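Local coordinates for STIL N-terminal domain-containing protein (Trichoplax adhaerens, PDB 5OI9) that probably contributes to centriole assembly, being the N-terminal part of a STIL-family protein, a family linked to CEP85 binding and PLK4 activation, at residues M277-S282 with T294-V299; V190-L195 with Y271-C276; R53-L58 with R67-F72; I43-L48 with I331-V336. One frame throughout, in Å; residues are numbered along the deposited sequence. Where two conformers were deposited one is given.

Interaction 1: residues M277-S282 with T294-V299; sequences MRYLYS and TGFILV
Leu280 and Phe296 mark the closest approach of the two backbones, with 9.5 Å between Leu280 CA and Phe296 CA, a gap wide enough to be filled by side chains alone. The segment 277-282 is the last turn of helix 270-281, while the segment 294-299 leads into strand 296-302. Together with strand 256-264 these elements form a beta-alpha-beta unit, so the contact is the seam where the crossover helix packs on the strand that follows it. Gly295, just before the strand, has backbone angles at which a CB would be jammed against the carbonyl O of Thr294, which calls for glycine.

Phe296 does most of the work. Its CG lies between the backbone N and the carbonyl carbon (chi1 61°), which sends the ring out toward the helix. Tyr279 lies across one face of that ring, its CD2 4.0 Å above the plane and over the centre. The two side chains slide past each other in opposite directions, and their planes meet obliquely at 46°, centroids 5.2 Å apart. Leu280 crosses the phenyl group at roughly a right angle, its CD2 branch 3.6 Å from Phe296 CE2. An alanine in place of Phe296 is likely to open a gap between helix and strand, leaving the Tyr279 ring and the Leu280 methyl without their shared support.

The polar end of Tyr279 is satisfied elsewhere, since its OH bonds to Arg290 O, while Lys288 NZ reaches the carbonyls of Tyr279 and Ser282 at the helix end. Across the seam itself, cohesion therefore rests on apolar and aromatic packing.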
# COMPACT_ATOMS: atom_id res chain seq x y z
N MSE A 277 -2.78 -10.53 -1.97
CA MSE A 277 -1.37 -10.43 -2.31
C MSE A 277 -0.48 -10.94 -1.18
O MSE A 277 0.46 -11.69 -1.40
CB MSE A 277 -1.00 -8.99 -2.65
CG MSE A 277 -1.64 -8.49 -3.92
SE MSE A 277 -1.07 -9.52 -5.47
CE MSE A 277 0.67 -8.69 -5.70
N ARG A 278 -0.82 -10.50 0.03
CA ARG A 278 -0.07 -10.92 1.21
C ARG A 278 -0.10 -12.44 1.37
O ARG A 278 0.92 -13.06 1.69
CB ARG A 278 -0.63 -10.23 2.44
CG ARG A 278 0.07 -10.60 3.72
CD ARG A 278 1.49 -10.07 3.75
NE ARG A 278 2.16 -10.50 4.98
CZ ARG A 278 2.01 -9.89 6.15
NH1 ARG A 278 1.24 -8.81 6.25
NH2 ARG A 278 2.65 -10.35 7.22
N TYR A 279 -1.27 -13.05 1.16
CA TYR A 279 -1.38 -14.51 1.25
C TYR A 279 -0.55 -15.19 0.16
O TYR A 279 0.14 -16.18 0.42
CB TYR A 279 -2.85 -14.93 1.16
CG TYR A 279 -3.08 -16.42 1.21
CD1 TYR A 279 -2.95 -17.13 2.40
CD2 TYR A 279 -3.45 -17.12 0.07
CE1 TYR A 279 -3.17 -18.49 2.45
CE2 TYR A 279 -3.68 -18.49 0.11
CZ TYR A 279 -3.53 -19.17 1.30
OH TYR A 279 -3.75 -20.53 1.34
N LEU A 280 -0.61 -14.67 -1.07
CA LEU A 280 0.12 -15.29 -2.17
C LEU A 280 1.63 -15.15 -1.99
O LEU A 280 2.39 -16.08 -2.30
CB LEU A 280 -0.30 -14.67 -3.50
CG LEU A 280 -1.73 -14.97 -3.94
CD1 LEU A 280 -2.00 -14.37 -5.30
CD2 LEU A 280 -1.97 -16.47 -3.95
N TYR A 281 2.09 -14.00 -1.49
CA TYR A 281 3.52 -13.74 -1.43
C TYR A 281 4.19 -14.36 -0.20
O TYR A 281 5.37 -14.72 -0.27
CB TYR A 281 3.78 -12.23 -1.43
CG TYR A 281 4.07 -11.67 -2.80
CD1 TYR A 281 5.34 -11.72 -3.34
CD2 TYR A 281 3.06 -11.08 -3.55
CE1 TYR A 281 5.61 -11.20 -4.60
CE2 TYR A 281 3.32 -10.56 -4.80
CZ TYR A 281 4.59 -10.62 -5.32
OH TYR A 281 4.85 -10.10 -6.57
N SER A 282 3.47 -14.48 0.91
CA SER A 282 4.10 -14.81 2.18
C SER A 282 4.82 -16.15 2.12
O SER A 282 4.24 -17.17 1.75
CB SER A 282 3.05 -14.83 3.30
OG SER A 282 3.66 -15.16 4.54
N THR A 294 -4.23 -22.95 -7.83
CA THR A 294 -5.40 -23.80 -7.63
C THR A 294 -6.67 -22.99 -7.40
O THR A 294 -7.77 -23.54 -7.54
CB THR A 294 -5.18 -24.74 -6.44
OG1 THR A 294 -5.08 -23.97 -5.24
CG2 THR A 294 -3.89 -25.53 -6.62
N GLY A 295 -6.54 -21.71 -7.07
CA GLY A 295 -7.67 -20.95 -6.57
C GLY A 295 -7.76 -21.11 -5.07
O GLY A 295 -7.64 -22.22 -4.55
N PHE A 296 -7.96 -20.01 -4.35
CA PHE A 296 -8.09 -20.05 -2.91
C PHE A 296 -9.35 -19.31 -2.50
O PHE A 296 -9.92 -18.53 -3.28
CB PHE A 296 -6.85 -19.48 -2.19
CG PHE A 296 -6.58 -18.03 -2.50
CD1 PHE A 296 -7.06 -17.03 -1.67
CD2 PHE A 296 -5.82 -17.67 -3.60
CE1 PHE A 296 -6.80 -15.70 -1.94
CE2 PHE A 296 -5.56 -16.34 -3.88
CZ PHE A 296 -6.05 -15.35 -3.05
N ILE A 297 -9.80 -19.56 -1.29
CA ILE A 297 -11.10 -19.09 -0.86
C ILE A 297 -10.94 -17.77 -0.12
O ILE A 297 -9.94 -17.53 0.58
CB ILE A 297 -11.82 -20.14 0.01
CG1 ILE A 297 -13.30 -19.77 0.19
CG2 ILE A 297 -11.13 -20.30 1.36
CD1 ILE A 297 -14.17 -20.92 0.65
N LEU A 298 -11.92 -16.89 -0.30
CA LEU A 298 -12.03 -15.65 0.45
C LEU A 298 -13.40 -15.63 1.12
O LEU A 298 -14.42 -15.69 0.43
CB LEU A 298 -11.85 -14.43 -0.45
CG LEU A 298 -12.35 -13.09 0.09
CD1 LEU A 298 -11.55 -12.65 1.31
CD2 LEU A 298 -12.32 -12.03 -1.00
N VAL A 299 -13.41 -15.58 2.44
CA VAL A 299 -14.63 -15.39 3.21
C VAL A 299 -14.71 -13.91 3.55
O VAL A 299 -13.93 -13.41 4.36
CB VAL A 299 -14.65 -16.27 4.47
CG1 VAL A 299 -15.97 -16.11 5.21
CG2 VAL A 299 -14.42 -17.73 4.10

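Interaction 2: residues V190-L195 with Y271-C276; sequences VVPSAL and YVWSAC
A chi1 of 176° places CG of Trp273 opposite the backbone N and carries the indole out from helix 270-281, while a chi2 of 87° turns its pyrrole edge toward Ala194. The helix is the crossover of a beta-alpha-beta unit; the segment 190-195 ends strand 180-192 of the other, large mixed sheet and leads to strand 196-200, which belongs to the sheet of the beta-alpha-beta unit. The tryptophan thus reaches the passage between the two sheets.

The benzene side of the indole lies against Pro192, whose CB is 4.3 Å from Trp273 CH2. Pro192 O stands obliquely to the same ring, 3.8 Å from Trp273 CZ2, and accepts a hydrogen bond from His30 NE2. The His30 ring in turn meets the indole. Helix 139-155 also packs on Pro192, through Phe146 and Leu149, which places this turn of chain between two helices.

One bond within this buried contact satisfies both a ring N-H and a backbone carbonyl, and it fixes how the indole is rotated. Trp273 NE1 donates to Ala194 O over 3.0 Å with an N-H...O angle of 153°, the oxygen lying close to the indole plane.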
# COMPACT_ATOMS: atom_id res chain seq x y z
N VAL A 190 6.09 2.57 -7.21
CA VAL A 190 6.01 1.23 -7.79
C VAL A 190 4.92 0.46 -7.05
O VAL A 190 4.82 0.53 -5.82
CB VAL A 190 7.35 0.47 -7.73
CG1 VAL A 190 8.37 1.13 -8.65
CG2 VAL A 190 7.89 0.42 -6.31
N VAL A 191 4.09 -0.25 -7.81
CA VAL A 191 3.01 -1.06 -7.26
C VAL A 191 3.03 -2.41 -7.96
O VAL A 191 3.24 -2.46 -9.18
CB VAL A 191 1.65 -0.36 -7.42
CG1 VAL A 191 0.51 -1.28 -6.98
CG2 VAL A 191 1.62 0.94 -6.64
N PRO A 192 2.83 -3.52 -7.25
CA PRO A 192 2.71 -4.81 -7.94
C PRO A 192 1.54 -4.77 -8.91
O PRO A 192 0.47 -4.23 -8.61
CB PRO A 192 2.46 -5.81 -6.80
CG PRO A 192 3.03 -5.15 -5.59
CD PRO A 192 2.82 -3.68 -5.78
N SER A 193 1.76 -5.32 -10.10
CA SER A 193 0.75 -5.28 -11.14
C SER A 193 -0.24 -6.43 -11.07
O SER A 193 -1.28 -6.36 -11.72
CB SER A 193 1.41 -5.26 -12.52
OG SER A 193 2.16 -6.44 -12.73
N ALA A 194 0.05 -7.47 -10.29
CA ALA A 194 -0.76 -8.69 -10.31
C ALA A 194 -2.24 -8.40 -10.14
O ALA A 194 -2.66 -7.72 -9.20
CB ALA A 194 -0.28 -9.63 -9.20
N LEU A 195 -3.04 -8.92 -11.07
CA LEU A 195 -4.49 -8.89 -10.97
C LEU A 195 -4.99 -10.16 -10.29
O LEU A 195 -4.59 -11.27 -10.67
CB LEU A 195 -5.14 -8.77 -12.35
CG LEU A 195 -4.97 -7.48 -13.16
CD1 LEU A 195 -5.80 -7.55 -14.43
CD2 LEU A 195 -5.34 -6.26 -12.34
N TYR A 271 -8.07 -3.04 0.31
CA TYR A 271 -7.60 -3.89 1.39
C TYR A 271 -7.79 -5.37 1.08
O TYR A 271 -6.98 -6.20 1.51
CB TYR A 271 -8.32 -3.53 2.69
CG TYR A 271 -7.89 -4.36 3.89
CD1 TYR A 271 -6.79 -3.99 4.65
CD2 TYR A 271 -8.59 -5.50 4.26
CE1 TYR A 271 -6.39 -4.73 5.74
CE2 TYR A 271 -8.20 -6.25 5.35
CZ TYR A 271 -7.10 -5.86 6.09
OH TYR A 271 -6.71 -6.61 7.18
N VAL A 272 -8.84 -5.72 0.33
CA VAL A 272 -9.09 -7.11 -0.02
C VAL A 272 -7.98 -7.63 -0.93
O VAL A 272 -7.41 -8.71 -0.69
CB VAL A 272 -10.47 -7.27 -0.67
CG1 VAL A 272 -10.69 -8.71 -1.12
CG2 VAL A 272 -11.56 -6.84 0.30
N TRP A 273 -7.67 -6.88 -1.99
CA TRP A 273 -6.56 -7.23 -2.86
C TRP A 273 -5.25 -7.31 -2.07
O TRP A 273 -4.42 -8.19 -2.33
CB TRP A 273 -6.45 -6.20 -3.98
CG TRP A 273 -5.28 -6.39 -4.90
CD1 TRP A 273 -5.24 -7.17 -6.02
CD2 TRP A 273 -4.00 -5.76 -4.81
NE1 TRP A 273 -4.01 -7.08 -6.62
CE2 TRP A 273 -3.23 -6.21 -5.90
CE3 TRP A 273 -3.43 -4.86 -3.90
CZ2 TRP A 273 -1.91 -5.80 -6.11
CZ3 TRP A 273 -2.12 -4.45 -4.11
CH2 TRP A 273 -1.38 -4.92 -5.20
N SER A 274 -5.07 -6.42 -1.10
CA SER A 274 -3.85 -6.43 -0.30
C SER A 274 -3.73 -7.71 0.52
O SER A 274 -2.64 -8.28 0.65
CB SER A 274 -3.81 -5.21 0.62
OG SER A 274 -3.82 -4.00 -0.13
N ALA A 275 -4.85 -8.19 1.07
CA ALA A 275 -4.83 -9.45 1.80
C ALA A 275 -4.54 -10.62 0.87
O ALA A 275 -3.77 -11.52 1.22
CB ALA A 275 -6.16 -9.65 2.52
N CYS A 276 -5.12 -10.61 -0.33
CA CYS A 276 -4.84 -11.66 -1.31
C CYS A 276 -3.36 -11.70 -1.67
O CYS A 276 -2.74 -12.76 -1.70
CB CYS A 276 -5.69 -11.45 -2.57
SG CYS A 276 -7.47 -11.61 -2.32

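Interaction 3: residues R53-L58 with R67-F72; sequences RSAYQL and RIQKFF
Phe71 turns the edge of its ring to helix 45-61 and meets two residues one helical turn apart. Ala55 CB sits 3.8 Å from Phe71 CE2, and Leu58 CD1 lies in the ring plane, 3.9 Å from Phe71 CZ. Leu58 and Phe71 approach from opposite directions, so that one methyl of the leucine ends against the rim of the phenyl ring. In Phe71, CG stands opposite the carbonyl carbon (chi1 -57°), a setting that aims the ring at the helix. Phe92 of strand 85-97 adds an edge-to-face partner to the same ring. A serine at Phe71 would probably leave a gap beneath Ala55 and Leu58 and deprive Phe92 of its aromatic mate.

The arrangement is helix-on-sheet packing between consecutive elements: the chain turns after helix 45-61 and returns as strand 69-79, the local axes antiparallel within 26° and 9.9 Å apart at their closest. Ala55 CA and Gln69 CA are 6.8 Å apart, the nearest pair, with only a methyl on the helix side.

Gln69 fills the space beside the ring. Its chain bends at chi2 (101°) and lays the amide under the helix, with CD 4.1 Å from Ala55 CB. Gln69 NE2 comes within 3.0 Å of Ala55 O, but at an angle too poor for a hydrogen bond. Tyr174 of strand 167-176 touches both Ala55 and Gln69.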
# COMPACT_ATOMS: atom_id res chain seq x y z
N ARG A 53 14.42 23.92 4.34
CA ARG A 53 15.13 24.65 5.39
C ARG A 53 16.23 23.80 6.01
O ARG A 53 17.37 24.24 6.14
CB ARG A 53 14.13 25.12 6.46
CG ARG A 53 14.76 25.89 7.60
CD ARG A 53 13.71 26.32 8.62
NE ARG A 53 13.04 25.18 9.24
CZ ARG A 53 13.47 24.56 10.34
NH1 ARG A 53 14.58 24.98 10.94
NH2 ARG A 53 12.81 23.53 10.83
N SER A 54 15.89 22.56 6.38
CA SER A 54 16.89 21.67 6.96
C SER A 54 18.00 21.36 5.97
O SER A 54 19.18 21.31 6.34
CB SER A 54 16.22 20.38 7.44
OG SER A 54 15.12 20.67 8.28
N ALA A 55 17.64 21.16 4.70
CA ALA A 55 18.64 20.84 3.69
C ALA A 55 19.60 22.00 3.46
O ALA A 55 20.80 21.79 3.29
CB ALA A 55 17.95 20.44 2.38
N TYR A 56 19.07 23.23 3.44
CA TYR A 56 19.90 24.38 3.09
C TYR A 56 20.90 24.71 4.19
O TYR A 56 22.02 25.13 3.91
CB TYR A 56 19.02 25.58 2.78
CG TYR A 56 19.77 26.73 2.14
CD1 TYR A 56 20.46 26.55 0.95
CD2 TYR A 56 19.79 27.99 2.73
CE1 TYR A 56 21.15 27.59 0.36
CE2 TYR A 56 20.48 29.03 2.15
CZ TYR A 56 21.16 28.83 0.96
OH TYR A 56 21.85 29.86 0.37
N GLN A 57 20.50 24.54 5.46
CA GLN A 57 21.43 24.77 6.56
C GLN A 57 22.62 23.82 6.47
O GLN A 57 23.77 24.24 6.56
CB GLN A 57 20.71 24.62 7.90
CG GLN A 57 19.72 25.73 8.21
CD GLN A 57 19.39 25.81 9.69
OE1 GLN A 57 19.48 24.83 10.42
NE2 GLN A 57 19.01 27.00 10.14
N LEU A 58 22.34 22.53 6.27
CA LEU A 58 23.42 21.55 6.17
C LEU A 58 24.37 21.87 5.02
O LEU A 58 25.59 21.83 5.19
CB LEU A 58 22.83 20.14 6.01
CG LEU A 58 22.18 19.52 7.25
CD1 LEU A 58 21.27 18.38 6.85
CD2 LEU A 58 23.26 19.04 8.21
N ARG A 67 26.23 15.81 -1.44
CA ARG A 67 25.59 16.68 -2.41
C ARG A 67 24.09 16.43 -2.47
O ARG A 67 23.30 17.37 -2.64
CB ARG A 67 26.23 16.49 -3.79
CG ARG A 67 25.85 17.54 -4.81
CD ARG A 67 26.58 17.32 -6.12
NE ARG A 67 26.52 15.92 -6.53
CZ ARG A 67 25.49 15.37 -7.17
NH1 ARG A 67 24.43 16.11 -7.47
NH2 ARG A 67 25.52 14.09 -7.50
N ILE A 68 23.68 15.18 -2.31
CA ILE A 68 22.27 14.81 -2.24
C ILE A 68 21.97 14.42 -0.80
O ILE A 68 22.48 13.41 -0.30
CB ILE A 68 21.94 13.67 -3.20
CG1 ILE A 68 22.24 14.09 -4.64
CG2 ILE A 68 20.49 13.24 -3.05
CD1 ILE A 68 21.93 13.04 -5.67
N GLN A 69 21.15 15.21 -0.13
CA GLN A 69 20.72 14.89 1.22
C GLN A 69 19.63 13.82 1.20
O GLN A 69 18.81 13.76 0.27
CB GLN A 69 20.21 16.13 1.95
CG GLN A 69 21.30 17.14 2.29
CD GLN A 69 21.34 18.31 1.32
OE1 GLN A 69 20.82 18.23 0.21
NE2 GLN A 69 21.93 19.42 1.76
N LYS A 70 19.62 12.98 2.23
CA LYS A 70 18.66 11.89 2.36
C LYS A 70 17.79 12.14 3.58
O LYS A 70 18.28 12.10 4.71
CB LYS A 70 19.38 10.55 2.48
CG LYS A 70 20.26 10.19 1.30
CD LYS A 70 19.44 9.88 0.06
CE LYS A 70 20.31 9.29 -1.03
NZ LYS A 70 19.49 8.87 -2.21
N PHE A 71 16.51 12.40 3.35
CA PHE A 71 15.56 12.59 4.45
C PHE A 71 14.36 11.68 4.28
O PHE A 71 14.34 10.81 3.41
CB PHE A 71 15.09 14.05 4.52
CG PHE A 71 16.19 15.05 4.68
CD1 PHE A 71 16.98 15.07 5.82
CD2 PHE A 71 16.42 16.00 3.70
CE1 PHE A 71 17.99 16.00 5.97
CE2 PHE A 71 17.43 16.94 3.85
CZ PHE A 71 18.21 16.94 4.98
N PHE A 72 13.33 11.89 5.11
CA PHE A 72 12.06 11.20 4.97
C PHE A 72 10.93 12.22 5.00
O PHE A 72 10.99 13.21 5.74
CB PHE A 72 11.84 10.16 6.08
CG PHE A 72 12.81 9.01 6.04
CD1 PHE A 72 12.65 7.98 5.14
CD2 PHE A 72 13.89 8.97 6.91
CE1 PHE A 72 13.54 6.92 5.10
CE2 PHE A 72 14.78 7.92 6.88
CZ PHE A 72 14.61 6.89 5.97

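Interaction 4: residues I43-L48 with I331-V336; sequences ITEKCL and IFMEKV
Glu45 and Met333 face each other with their CA atoms 8.3 Å apart, where strand 39-44 gives way to helix 45-61 alongside the last residues of strand 322-334. The change from strand to helix is marked by Thr44 at the N-cap, whose OG1 accepts a weak bond from Cys47 N at 3.3 Å.

Ile331 points its extended chain at the first turn of the helix. Glu45 was deposited in two conformers, and its contacts here are those of the one given. With CG1 opposite the backbone N (chi1 -175°), Ile331 brings its CD1 methyl to 4.0 Å from Glu45 CG, crossing that side chain at about a right angle. The same methyl also touches Leu48 CD1, more loosely, at 4.4 Å. In that conformer Glu45 offers its aliphatic part to the strand, while OE2 forms a salt bridge with Arg49. Met333, present as selenomethionine, passes over Glu45 at an oblique angle, its SE 3.7 Å from Glu45 CG; a still closer approach of the carboxylate to the selenium is doubtful.

Arg49 also donates to Glu334 O, tying the helix to that residue. Met333 rests on Ile181 and Ile183 of the adjacent strand 180-192. Strand 39-44 pairs with 85-97 and 343-348; the helix that follows thus packs on a strand that is not a direct neighbour of 39-44 in the mixed sheet.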
# COMPACT_ATOMS: atom_id res chain seq x y z
N ILE A 43 0.93 17.04 -1.02
CA ILE A 43 2.12 17.40 -0.25
C ILE A 43 1.95 18.84 0.23
O ILE A 43 1.79 19.75 -0.59
CB ILE A 43 3.40 17.26 -1.08
CG1 ILE A 43 3.44 15.90 -1.79
CG2 ILE A 43 4.63 17.44 -0.20
CD1 ILE A 43 4.68 15.71 -2.63
N THR A 44 2.01 19.04 1.54
CA THR A 44 1.84 20.38 2.08
C THR A 44 3.08 21.23 1.84
O THR A 44 4.21 20.73 1.85
CB THR A 44 1.53 20.34 3.58
OG1 THR A 44 2.69 19.90 4.30
CG2 THR A 44 0.37 19.39 3.85
N GLU A 45 2.86 22.53 1.62
CA GLU A 45 3.98 23.45 1.46
C GLU A 45 4.83 23.51 2.72
O GLU A 45 6.05 23.67 2.63
CB GLU A 45 3.46 24.84 1.08
CG GLU A 45 4.53 25.90 0.86
CD GLU A 45 4.94 26.59 2.15
OE1 GLU A 45 4.21 26.48 3.15
OE2 GLU A 45 6.01 27.24 2.16
N LYS A 46 4.20 23.38 3.89
CA LYS A 46 4.93 23.52 5.15
C LYS A 46 6.00 22.44 5.31
O LYS A 46 7.12 22.73 5.75
CB LYS A 46 3.96 23.49 6.32
CG LYS A 46 4.57 23.90 7.65
CD LYS A 46 3.73 23.40 8.81
CE LYS A 46 2.26 23.71 8.60
NZ LYS A 46 1.39 22.95 9.55
N CYS A 47 5.67 21.19 4.98
CA CYS A 47 6.67 20.14 5.16
C CYS A 47 7.76 20.24 4.10
O CYS A 47 8.93 19.94 4.39
CB CYS A 47 6.02 18.75 5.19
SG CYS A 47 5.47 18.03 3.62
N LEU A 48 7.42 20.69 2.89
CA LEU A 48 8.45 20.99 1.90
C LEU A 48 9.34 22.14 2.37
O LEU A 48 10.56 22.12 2.15
CB LEU A 48 7.81 21.33 0.55
CG LEU A 48 7.15 20.18 -0.21
CD1 LEU A 48 6.44 20.71 -1.45
CD2 LEU A 48 8.18 19.13 -0.60
N ILE A 331 7.18 24.30 -7.42
CA ILE A 331 6.57 25.18 -6.43
C ILE A 331 7.52 26.34 -6.18
O ILE A 331 8.75 26.16 -6.17
CB ILE A 331 6.24 24.43 -5.12
CG1 ILE A 331 5.48 25.34 -4.16
CG2 ILE A 331 7.49 23.87 -4.46
CD1 ILE A 331 5.08 24.67 -2.86
N PHE A 332 6.96 27.53 -6.01
CA PHE A 332 7.74 28.73 -5.74
C PHE A 332 7.29 29.30 -4.40
O PHE A 332 6.10 29.59 -4.22
CB PHE A 332 7.58 29.75 -6.87
CG PHE A 332 8.01 29.23 -8.21
CD1 PHE A 332 9.33 29.35 -8.62
CD2 PHE A 332 7.11 28.61 -9.05
CE1 PHE A 332 9.74 28.87 -9.85
CE2 PHE A 332 7.51 28.13 -10.29
CZ PHE A 332 8.82 28.26 -10.68
N MSE A 333 8.23 29.45 -3.48
CA MSE A 333 7.91 29.88 -2.13
C MSE A 333 8.57 31.19 -1.76
O MSE A 333 9.75 31.40 -2.04
CB MSE A 333 8.33 28.82 -1.11
CG MSE A 333 7.79 27.44 -1.36
SE MSE A 333 8.17 26.32 0.17
CE MSE A 333 10.11 26.31 0.09
N GLU A 334 7.80 32.06 -1.12
CA GLU A 334 8.37 33.27 -0.53
C GLU A 334 9.35 32.89 0.58
O GLU A 334 9.20 31.86 1.24
CB GLU A 334 7.27 34.17 0.02
CG GLU A 334 6.32 34.72 -1.04
CD GLU A 334 6.95 35.82 -1.87
OE1 GLU A 334 7.79 36.56 -1.33
OE2 GLU A 334 6.60 35.94 -3.06
N LYS A 335 10.36 33.74 0.76
CA LYS A 335 11.29 33.57 1.87
C LYS A 335 10.55 33.51 3.20
O LYS A 335 10.82 32.65 4.04
CB LYS A 335 12.31 34.71 1.87
CG LYS A 335 13.27 34.68 0.72
CD LYS A 335 14.19 33.48 0.84
CE LYS A 335 15.56 33.80 0.28
NZ LYS A 335 16.10 35.06 0.85
N VAL A 336 9.60 34.42 3.39
CA VAL A 336 8.83 34.50 4.63
C VAL A 336 7.63 33.57 4.50
O VAL A 336 6.82 33.71 3.57
CB VAL A 336 8.40 35.94 4.92
CG1 VAL A 336 7.61 36.00 6.21
CG2 VAL A 336 9.62 36.85 4.99

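In the fold
The four contacts form two pairs; interaction 1 lies across the chain's centre from interactions 3 and 4, while interaction 2 is close to that centre. Interactions 1 and 2 share helix 270-281, which packs on its own sheet through one side and reaches the passage between the sheets through another; their centres are 11 Å apart, and Met277 CE touches Pro192 CB at 3.6 Å. Interactions 3 and 4 share helix 45-61, with centres 15 Å apart and nearest atoms about 5 Å apart. Between the pairs the large mixed sheet that holds 180-192 provides the continuity: interactions 2, 3 and 4 all reach it. Interactions 1 and 4 are the most distant, about 44 Å between centres.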